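PDB 2EW2: 2-dehydropantoate 2-reductase, putative from Enterococcus faecalis, which probably catalyses the NADPH-dependent reduction of 2-dehydropantoate (ketopantoate) to (R)-pantoate, a step on the route to pantothenate. Local coordinates for residues I20-Q24 / G25-V29; D33-P36 / A37-E40; I62-P65 / E66-D69. All blocks are in the same frame, centred on the assembly; numbering follows the deposited sequence.

Contact 1: I20-Q24 / G25-V29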
ATOM      1  N   ILE B  20     -13.667 -17.453 -38.999  1.00 25.95           N
ATOM      2  CA  ILE B  20     -14.297 -17.309 -40.313  1.00 26.73           C
ATOM      3  C   ILE B  20     -13.299 -16.899 -41.404  1.00 26.37           C
ATOM      4  O   ILE B  20     -13.256 -17.510 -42.468  1.00 25.98           O
ATOM      5  CB  ILE B  20     -15.460 -16.277 -40.282  1.00 26.63           C
ATOM      6  CG1 ILE B  20     -16.647 -16.863 -39.515  1.00 28.30           C
ATOM      7  CG2 ILE B  20     -15.904 -15.930 -41.724  1.00 28.10           C
ATOM      8  CD1 ILE B  20     -17.723 -15.859 -39.120  1.00 27.44           C
HETATM    9  N   MSE B  21     -12.529 -15.851 -41.124  1.00 25.97           N
HETATM   10  CA  MSE B  21     -11.604 -15.272 -42.081  1.00 27.04           C
HETATM   11  C   MSE B  21     -10.455 -16.226 -42.415  1.00 25.96           C
HETATM   12  O   MSE B  21     -10.070 -16.347 -43.574  1.00 25.36           O
HETATM   13  CB  MSE B  21     -11.091 -13.926 -41.565  1.00 26.42           C
HETATM   14  CG  MSE B  21     -12.197 -12.873 -41.405  1.00 26.44           C
HETATM   15 SE   MSE B  21     -11.505 -11.113 -40.875  0.85 32.89          SE
HETATM   16  CE  MSE B  21     -10.624 -10.611 -42.509  1.00 27.08           C
ATOM     17  N   LEU B  22      -9.921 -16.912 -41.400  1.00 25.48           N
ATOM     18  CA  LEU B  22      -8.887 -17.926 -41.627  1.00 24.71           C
ATOM     19  C   LEU B  22      -9.434 -19.152 -42.369  1.00 25.32           C
ATOM     20  O   LEU B  22      -8.708 -19.803 -43.123  1.00 25.05           O
ATOM     21  CB  LEU B  22      -8.228 -18.332 -40.302  1.00 23.85           C
ATOM     22  CG  LEU B  22      -7.295 -17.281 -39.688  1.00 22.69           C
ATOM     23  CD1 LEU B  22      -7.018 -17.603 -38.209  1.00 19.90           C
ATOM     24  CD2 LEU B  22      -5.983 -17.160 -40.497  1.00 19.79           C
ATOM     25  N   HIS B  23     -10.710 -19.453 -42.149  1.00 26.32           N
ATOM     26  CA  HIS B  23     -11.399 -20.518 -42.860  1.00 27.96           C
ATOM     27  C   HIS B  23     -11.553 -20.136 -44.335  1.00 28.59           C
ATOM     28  O   HIS B  23     -11.320 -20.956 -45.227  1.00 28.72           O
ATOM     29  CB  HIS B  23     -12.760 -20.810 -42.216  1.00 28.16           C
ATOM     30  CG  HIS B  23     -13.604 -21.781 -42.990  1.00 30.31           C
ATOM     31  ND1 HIS B  23     -13.346 -23.138 -43.019  1.00 30.96           N
ATOM     32  CD2 HIS B  23     -14.710 -21.592 -43.750  1.00 30.98           C
ATOM     33  CE1 HIS B  23     -14.254 -23.740 -43.766  1.00 32.43           C
ATOM     34  NE2 HIS B  23     -15.089 -22.824 -44.225  1.00 32.20           N
ATOM     35  N   GLN B  24     -11.913 -18.883 -44.584  1.00 29.42           N
ATOM     36  CA  GLN B  24     -12.074 -18.394 -45.950  1.00 30.42           C
ATOM     37  C   GLN B  24     -10.742 -18.388 -46.673  1.00 30.65           C
ATOM     38  O   GLN B  24     -10.693 -18.608 -47.875  1.00 31.10           O
ATOM     39  CB  GLN B  24     -12.702 -17.007 -45.968  1.00 31.01           C
ATOM     40  CG  GLN B  24     -14.167 -16.991 -45.546  1.00 33.17           C
ATOM     41  CD  GLN B  24     -14.754 -15.594 -45.567  1.00 37.14           C
ATOM     42  OE1 GLN B  24     -14.080 -14.614 -45.222  1.00 38.84           O
ATOM     43  NE2 GLN B  24     -16.026 -15.490 -45.968  1.00 38.59           N
ATOM     44  N   GLY B  25      -9.660 -18.153 -45.934  1.00 30.28           N
ATOM     45  CA  GLY B  25      -8.320 -18.212 -46.506  1.00 30.22           C
ATOM     46  C   GLY B  25      -7.810 -19.621 -46.754  1.00 29.92           C
ATOM     47  O   GLY B  25      -6.663 -19.801 -47.130  1.00 30.73           O
ATOM     48  N   GLY B  26      -8.644 -20.625 -46.520  1.00 29.54           N
ATOM     49  CA  GLY B  26      -8.280 -22.003 -46.804  1.00 29.15           C
ATOM     50  C   GLY B  26      -7.541 -22.755 -45.707  1.00 29.45           C
ATOM     51  O   GLY B  26      -6.886 -23.760 -45.989  1.00 29.05           O
ATOM     52  N   ASN B  27      -7.629 -22.282 -44.459  1.00 28.51           N
ATOM     53  CA  ASN B  27      -6.942 -22.952 -43.354  1.00 27.93           C
ATOM     54  C   ASN B  27      -7.879 -23.930 -42.704  1.00 28.17           C
ATOM     55  O   ASN B  27      -9.102 -23.861 -42.924  1.00 28.60           O
ATOM     56  CB  ASN B  27      -6.412 -21.934 -42.331  1.00 28.35           C
ATOM     57  CG  ASN B  27      -5.397 -20.981 -42.935  1.00 27.14           C
ATOM     58  OD1 ASN B  27      -4.236 -21.332 -43.088  1.00 31.13           O
ATOM     59  ND2 ASN B  27      -5.823 -19.767 -43.264  1.00 27.05           N
ATOM     60  N   ASP B  28      -7.308 -24.847 -41.925  1.00 27.61           N
ATOM     61  CA  ASP B  28      -8.053 -25.857 -41.201  1.00 27.98           C
ATOM     62  C   ASP B  28      -8.323 -25.373 -39.770  1.00 27.28           C
ATOM     63  O   ASP B  28      -7.468 -25.537 -38.877  1.00 26.63           O
ATOM     64  CB  ASP B  28      -7.238 -27.146 -41.164  1.00 28.96           C
ATOM     65  CG  ASP B  28      -8.018 -28.315 -40.623  1.00 32.77           C
ATOM     66  OD1 ASP B  28      -9.127 -28.104 -40.070  1.00 38.19           O
ATOM     67  OD2 ASP B  28      -7.516 -29.463 -40.731  1.00 37.49           O
ATOM     68  N   VAL B  29      -9.521 -24.816 -39.559  1.00 25.85           N
ATOM     69  CA  VAL B  29      -9.865 -24.123 -38.307  1.00 24.76           C
ATOM     70  C   VAL B  29     -10.761 -24.955 -37.401  1.00 24.57           C
ATOM     71  O   VAL B  29     -11.756 -25.536 -37.852  1.00 24.78           O
ATOM     72  CB  VAL B  29     -10.550 -22.744 -38.578  1.00 24.68           C
ATOM     73  CG1 VAL B  29     -11.003 -22.075 -37.265  1.00 24.91           C
ATOM     74  CG2 VAL B  29      -9.617 -21.809 -39.326  1.00 23.68           C
TER
HETATM   75  O   HOH W   1     -11.509 -24.551 -41.645  1.00 31.24           O
HETATM   76  O   HOH W   2     -10.732 -24.187 -45.718  1.00 51.86           O
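Leu-22 O and Asn-27 hold each other by two bonds where helix 13-24 ends in a Schellman motif and the chain turns into strand 28-32, inside the first beta-alpha-beta unit of the Rossmann-type domain. Both donors come from the same asparagine and lie in the plane of the Leu-22 carbonyl: the backbone N reaches Leu-22 O at 3.0 Å, and the amide ND2 reaches it at 2.9 Å, on a lone pair. CG of Asn-27 stands anti to its own carbonyl carbon (chi1 -61°), which brings the amide back to the helix end, and chi2 of -80° turns it until Leu-22 O lies near the amide plane. CD2 of Leu-22 lies against the same ND2.

The turn itself is made by two glycines. Gly-25 N still closes a helical bond to Met-21 O, whereas Gly-26, with a positive phi of 87°, sends its N to His-23 O from well above that carbonyl's plane. Beyond the turn the chain comes back along the helix, and Val-29 turns its CB toward it; CG2 rests 3.9 Å from Leu-22 CB and 3.8 Å from His-23 N.

Farther out, the strand side fixes the asparagine, since OD1 accepts from Met-4 N while the backbone of Asp-28 bonds to Met-4 and Ile-6. Leu-22 and Val-29 touch strand 5-9, through Ile-6 and Ile-8. On the histidine side a water bridges ring and strand, lying in the ring plane 2.7 Å from His-23 ND1, giving a hydrogen to Asn-27 O and accepting one from Val-29 N at 2.9 Å.

Contact 2: D33-P36 / A37-E40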
ATOM      1  N   ASP B  33     -14.587 -23.522 -27.175  1.00 24.86           N
ATOM      2  CA  ASP B  33     -15.385 -22.545 -26.425  1.00 27.29           C
ATOM      3  C   ASP B  33     -16.124 -23.190 -25.272  1.00 28.50           C
ATOM      4  O   ASP B  33     -16.519 -24.346 -25.355  1.00 28.71           O
ATOM      5  CB  ASP B  33     -16.397 -21.863 -27.345  1.00 27.07           C
ATOM      6  CG  ASP B  33     -16.818 -20.504 -26.834  1.00 28.64           C
ATOM      7  OD1 ASP B  33     -17.891 -20.441 -26.215  1.00 29.11           O
ATOM      8  OD2 ASP B  33     -16.067 -19.510 -27.023  1.00 27.04           O
ATOM      9  N   GLN B  34     -16.369 -22.399 -24.233  1.00 30.48           N
ATOM     10  CA  GLN B  34     -16.959 -22.879 -22.989  1.00 32.72           C
ATOM     11  C   GLN B  34     -18.475 -22.653 -22.900  1.00 32.88           C
ATOM     12  O   GLN B  34     -19.107 -23.073 -21.919  1.00 33.98           O
ATOM     13  CB  GLN B  34     -16.227 -22.236 -21.794  1.00 32.78           C
ATOM     14  CG  GLN B  34     -14.701 -22.433 -21.866  1.00 34.72           C
ATOM     15  CD  GLN B  34     -13.937 -21.759 -20.738  1.00 35.49           C
ATOM     16  OE1 GLN B  34     -13.085 -20.897 -20.975  1.00 39.17           O
ATOM     17  NE2 GLN B  34     -14.236 -22.145 -19.507  1.00 39.01           N
ATOM     18  N   TRP B  35     -19.058 -22.026 -23.925  1.00 32.04           N
ATOM     19  CA  TRP B  35     -20.475 -21.623 -23.894  1.00 30.71           C
ATOM     20  C   TRP B  35     -21.352 -22.646 -24.616  1.00 29.74           C
ATOM     21  O   TRP B  35     -21.319 -22.726 -25.840  1.00 29.35           O
ATOM     22  CB  TRP B  35     -20.641 -20.215 -24.501  1.00 30.61           C
ATOM     23  CG  TRP B  35     -22.015 -19.619 -24.373  1.00 30.32           C
ATOM     24  CD1 TRP B  35     -22.973 -19.945 -23.454  1.00 30.29           C
ATOM     25  CD2 TRP B  35     -22.577 -18.571 -25.180  1.00 30.23           C
ATOM     26  NE1 TRP B  35     -24.099 -19.183 -23.649  1.00 29.83           N
ATOM     27  CE2 TRP B  35     -23.888 -18.333 -24.701  1.00 29.93           C
ATOM     28  CE3 TRP B  35     -22.102 -17.811 -26.262  1.00 29.84           C
ATOM     29  CZ2 TRP B  35     -24.729 -17.362 -25.257  1.00 29.77           C
ATOM     30  CZ3 TRP B  35     -22.953 -16.852 -26.830  1.00 30.89           C
ATOM     31  CH2 TRP B  35     -24.247 -16.638 -26.320  1.00 29.99           C
ATOM     32  N   PRO B  36     -22.123 -23.450 -23.856  1.00 29.25           N
ATOM     33  CA  PRO B  36     -22.888 -24.548 -24.450  1.00 28.95           C
ATOM     34  C   PRO B  36     -23.825 -24.143 -25.591  1.00 28.54           C
ATOM     35  O   PRO B  36     -23.818 -24.795 -26.637  1.00 27.84           O
ATOM     36  CB  PRO B  36     -23.645 -25.132 -23.248  1.00 29.46           C
ATOM     37  CG  PRO B  36     -22.731 -24.822 -22.075  1.00 29.53           C
ATOM     38  CD  PRO B  36     -22.278 -23.419 -22.388  1.00 29.22           C
ATOM     39  N   ALA B  37     -24.585 -23.058 -25.412  1.00 28.37           N
ATOM     40  CA  ALA B  37     -25.525 -22.574 -26.444  1.00 28.15           C
ATOM     41  C   ALA B  37     -24.834 -22.235 -27.769  1.00 27.92           C
ATOM     42  O   ALA B  37     -25.382 -22.473 -28.864  1.00 27.82           O
ATOM     43  CB  ALA B  37     -26.288 -21.363 -25.923  1.00 28.62           C
ATOM     44  N   HIS B  38     -23.631 -21.683 -27.649  1.00 27.35           N
ATOM     45  CA  HIS B  38     -22.778 -21.291 -28.774  1.00 26.89           C
ATOM     46  C   HIS B  38     -22.311 -22.547 -29.520  1.00 27.01           C
ATOM     47  O   HIS B  38     -22.371 -22.615 -30.745  1.00 26.23           O
ATOM     48  CB  HIS B  38     -21.596 -20.492 -28.207  1.00 26.53           C
ATOM     49  CG  HIS B  38     -20.803 -19.718 -29.219  1.00 26.27           C
ATOM     50  ND1 HIS B  38     -21.375 -18.851 -30.129  1.00 24.96           N
ATOM     51  CD2 HIS B  38     -19.463 -19.637 -29.417  1.00 25.21           C
ATOM     52  CE1 HIS B  38     -20.424 -18.301 -30.864  1.00 25.35           C
ATOM     53  NE2 HIS B  38     -19.254 -18.752 -30.447  1.00 22.86           N
ATOM     54  N   ILE B  39     -21.876 -23.554 -28.768  1.00 27.53           N
ATOM     55  CA  ILE B  39     -21.468 -24.834 -29.351  1.00 28.31           C
ATOM     56  C   ILE B  39     -22.638 -25.496 -30.100  1.00 28.68           C
ATOM     57  O   ILE B  39     -22.471 -25.975 -31.219  1.00 28.34           O
ATOM     58  CB  ILE B  39     -20.907 -25.793 -28.266  1.00 28.25           C
ATOM     59  CG1 ILE B  39     -19.634 -25.208 -27.647  1.00 28.25           C
ATOM     60  CG2 ILE B  39     -20.662 -27.195 -28.843  1.00 28.05           C
ATOM     61  CD1 ILE B  39     -19.138 -25.981 -26.436  1.00 28.88           C
ATOM     62  N   GLU B  40     -23.816 -25.492 -29.477  1.00 29.89           N
ATOM     63  CA  GLU B  40     -25.026 -26.108 -30.047  1.00 31.62           C
ATOM     64  C   GLU B  40     -25.476 -25.431 -31.338  1.00 30.62           C
ATOM     65  O   GLU B  40     -25.808 -26.118 -32.306  1.00 31.24           O
ATOM     66  CB  GLU B  40     -26.173 -26.131 -29.022  1.00 31.20           C
ATOM     67  CG  GLU B  40     -25.867 -26.975 -27.778  1.00 34.27           C
ATOM     68  CD  GLU B  40     -26.847 -26.761 -26.610  1.00 35.75           C
ATOM     69  OE1 GLU B  40     -27.930 -26.155 -26.824  1.00 41.36           O
ATOM     70  OE2 GLU B  40     -26.540 -27.221 -25.472  1.00 40.40           O
TER
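Trp-35 and His-38 pack closely at the start of helix 36-45, with Trp-35 at the N-cap. The tight part is at the base of the histidine side chain: His-38 CB sits 3.4 Å from Trp-35 CE3. The six-membered ring of the indole and the imidazole are near parallel (18°) but slid apart, centroids 5.5 Å, and barely overlap. Trp-35 O takes a first-turn bond from Ile-39 N at 3.1 Å and a weak one from His-38 N. Ile-39 CD1 closes the inner side, 3.3 Å from Asp-33 O.

The solvent side, with Trp-35, Pro-36 and Glu-40 exposed, is looser. Ala-37 CB makes a CH-pi contact over the face of the indole's five-membered ring, 4.2 Å from its centroid, and Glu-40 lays its extended chain past Pro-36 O.

Asp-33, just past strand 28-32, forms an Asx turn: OD1 accepts from Trp-35 N at 3.0 Å, on its anti side but tilted well out of the carboxylate plane, while OD2 takes Ala-11 N in the glycine-rich loop. His-38 gives NE2 to Ala-11 O, and its ND1 accepts from Gly-141 N. The imidazole is therefore probably neutral, protonated on NE2, and with Asp-33 it pins both polar groups of Ala-11.

Contact 3: I62-P65 / E66-D69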
ATOM      1  N   ILE B  62     -16.349 -27.514 -33.556  1.00 24.97           N
ATOM      2  CA  ILE B  62     -16.299 -26.785 -32.287  1.00 24.44           C
ATOM      3  C   ILE B  62     -16.402 -27.767 -31.133  1.00 25.37           C
ATOM      4  O   ILE B  62     -17.174 -28.734 -31.180  1.00 25.44           O
ATOM      5  CB  ILE B  62     -17.373 -25.644 -32.211  1.00 24.49           C
ATOM      6  CG1 ILE B  62     -17.210 -24.812 -30.931  1.00 23.90           C
ATOM      7  CG2 ILE B  62     -18.800 -26.200 -32.342  1.00 23.07           C
ATOM      8  CD1 ILE B  62     -17.932 -23.443 -30.960  1.00 23.78           C
ATOM      9  N   PHE B  63     -15.590 -27.541 -30.110  1.00 25.67           N
ATOM     10  CA  PHE B  63     -15.554 -28.423 -28.959  1.00 26.37           C
ATOM     11  C   PHE B  63     -15.533 -27.594 -27.688  1.00 26.86           C
ATOM     12  O   PHE B  63     -15.061 -26.470 -27.700  1.00 26.60           O
ATOM     13  CB  PHE B  63     -14.285 -29.291 -29.023  1.00 27.16           C
ATOM     14  CG  PHE B  63     -14.170 -30.125 -30.285  1.00 26.55           C
ATOM     15  CD1 PHE B  63     -13.404 -29.693 -31.342  1.00 26.41           C
ATOM     16  CD2 PHE B  63     -14.839 -31.346 -30.393  1.00 27.77           C
ATOM     17  CE1 PHE B  63     -13.273 -30.460 -32.512  1.00 26.96           C
ATOM     18  CE2 PHE B  63     -14.735 -32.121 -31.561  1.00 27.82           C
ATOM     19  CZ  PHE B  63     -13.949 -31.672 -32.626  1.00 27.83           C
ATOM     20  N   SER B  64     -16.060 -28.137 -26.597  1.00 27.82           N
ATOM     21  CA  SER B  64     -15.834 -27.540 -25.287  1.00 28.65           C
ATOM     22  C   SER B  64     -14.468 -28.019 -24.805  1.00 28.78           C
ATOM     23  O   SER B  64     -13.983 -29.060 -25.263  1.00 28.48           O
ATOM     24  CB  SER B  64     -16.937 -27.926 -24.296  1.00 28.87           C
ATOM     25  OG  SER B  64     -16.822 -29.284 -23.899  1.00 31.76           O
ATOM     26  N   PRO B  65     -13.817 -27.255 -23.905  1.00 29.17           N
ATOM     27  CA  PRO B  65     -12.510 -27.694 -23.413  1.00 29.58           C
ATOM     28  C   PRO B  65     -12.525 -29.107 -22.790  1.00 30.39           C
ATOM     29  O   PRO B  65     -11.597 -29.885 -23.009  1.00 30.10           O
ATOM     30  CB  PRO B  65     -12.160 -26.630 -22.363  1.00 29.43           C
ATOM     31  CG  PRO B  65     -12.928 -25.425 -22.792  1.00 29.64           C
ATOM     32  CD  PRO B  65     -14.218 -25.966 -23.309  1.00 29.20           C
ATOM     33  N   GLU B  66     -13.584 -29.446 -22.067  1.00 31.18           N
ATOM     34  CA  GLU B  66     -13.632 -30.731 -21.366  1.00 32.91           C
ATOM     35  C   GLU B  66     -13.744 -31.946 -22.297  1.00 32.27           C
ATOM     36  O   GLU B  66     -13.415 -33.058 -21.894  1.00 32.58           O
ATOM     37  CB  GLU B  66     -14.732 -30.748 -20.283  1.00 33.38           C
ATOM     38  CG  GLU B  66     -16.143 -30.423 -20.771  1.00 37.91           C
ATOM     39  CD  GLU B  66     -16.537 -28.952 -20.584  1.00 44.17           C
ATOM     40  OE1 GLU B  66     -17.740 -28.707 -20.308  1.00 46.50           O
ATOM     41  OE2 GLU B  66     -15.668 -28.043 -20.703  1.00 45.31           O
ATOM     42  N   GLU B  67     -14.197 -31.715 -23.532  1.00 31.62           N
ATOM     43  CA  GLU B  67     -14.338 -32.753 -24.561  1.00 30.87           C
ATOM     44  C   GLU B  67     -13.027 -33.133 -25.245  1.00 29.84           C
ATOM     45  O   GLU B  67     -12.930 -34.187 -25.874  1.00 29.41           O
ATOM     46  CB  GLU B  67     -15.271 -32.264 -25.661  1.00 31.01           C
ATOM     47  CG  GLU B  67     -16.725 -32.441 -25.368  1.00 34.07           C
ATOM     48  CD  GLU B  67     -17.598 -31.964 -26.518  1.00 36.45           C
ATOM     49  OE1 GLU B  67     -18.588 -32.675 -26.831  1.00 40.21           O
ATOM     50  OE2 GLU B  67     -17.306 -30.891 -27.098  1.00 34.00           O
ATOM     51  N   ILE B  68     -12.034 -32.256 -25.160  1.00 28.61           N
ATOM     52  CA  ILE B  68     -10.794 -32.427 -25.911  1.00 27.74           C
ATOM     53  C   ILE B  68      -9.981 -33.611 -25.385  1.00 27.69           C
ATOM     54  O   ILE B  68      -9.757 -33.740 -24.187  1.00 28.25           O
ATOM     55  CB  ILE B  68      -9.943 -31.118 -25.906  1.00 27.65           C
ATOM     56  CG1 ILE B  68     -10.735 -29.945 -26.511  1.00 26.30           C
ATOM     57  CG2 ILE B  68      -8.595 -31.315 -26.614  1.00 26.25           C
ATOM     58  CD1 ILE B  68     -11.018 -30.077 -28.020  1.00 27.89           C
ATOM     59  N   ASP B  69      -9.543 -34.476 -26.285  1.00 27.63           N
ATOM     60  CA  ASP B  69      -8.665 -35.569 -25.911  1.00 27.63           C
ATOM     61  C   ASP B  69      -7.701 -35.896 -27.038  1.00 27.09           C
ATOM     62  O   ASP B  69      -7.651 -35.180 -28.053  1.00 26.72           O
ATOM     63  CB  ASP B  69      -9.462 -36.814 -25.468  1.00 28.42           C
ATOM     64  CG  ASP B  69     -10.387 -37.354 -26.555  1.00 29.10           C
ATOM     65  OD1 ASP B  69     -10.094 -37.228 -27.767  1.00 28.09           O
ATOM     66  OD2 ASP B  69     -11.420 -37.936 -26.174  1.00 32.84           O
TER
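Ser-64 N gives its hydrogen to Glu-67 OE2 at 3.1 Å in a nearly straight bond (164°), so a side chain from three residues on folds back over the end of strand 62-63. The carboxylate oxygen is met on its anti side, only a little out of the carboxylate plane. With CG anti to its carbonyl carbon (chi1 -83°) and extended from there, the Glu-67 chain runs past Ser-64 OG before its oxygen gets to the backbone. The same OE2 lies at the edge of the Phe-63 ring and forms a salt bridge with Arg-43 of helix 36-45, whose NH2 also bonds to Ile-62 O; one guanidinium therefore ties the glutamate to the strand.

Two backbone bonds shape the turn. Glu-67 N reaches Ser-64 O and Ile-68 N reaches Pro-65 O, both at 3.2 Å and both from well above the carbonyl plane. These i to i+3 links make a short 3-10 turn just after the edge strand of the Rossmann-type sheet. Phe-63 joins that strand to its neighbour 28-32 by backbone bonding to Leu-31.

Apolar contact is made by Ile-68 on Phe-63: CD1 of the isoleucine comes to 3.5 Å from Phe-63 CB, the two side chains crossing at about a right angle. Ile-68 continues onto Pro-96 and Met-97, and Pro-65 onto Met-90 and Ala-93.

Glu-66 meets Ser-64 by packing: with CG between its backbone N and carbonyl carbon and the chain bent at chi2 (-96°), the glutamate brings CD within 3.3 Å of Ser-64 OG and sets OE2 3.6 Å from Pro-65 CD.

How the contacts relate
The three contacts follow one another in the Rossmann-type domain, each at a junction between a helix or strand and the turn beside it. Contact 1 leads into strand 28-32 and contact 2 leaves it; their centres are 20 Å apart. Strand 62-63, which opens contact 3, neighbours 28-32 in the sheet, yet contacts 1 and 3 do not touch, their nearest atoms lying about 7 Å apart. Contacts 2 and 3 do meet, centres 11 Å apart: Asp-33 N probably bonds to Phe-63 O at 3.0 Å, and Ile-39 CD1 packs on Ser-64 CB at 3.6 Å. Contact 2 reaches the glycine-rich loop, which in this family probably binds NADPH; all lie away from the magnesium-binding Glu-311.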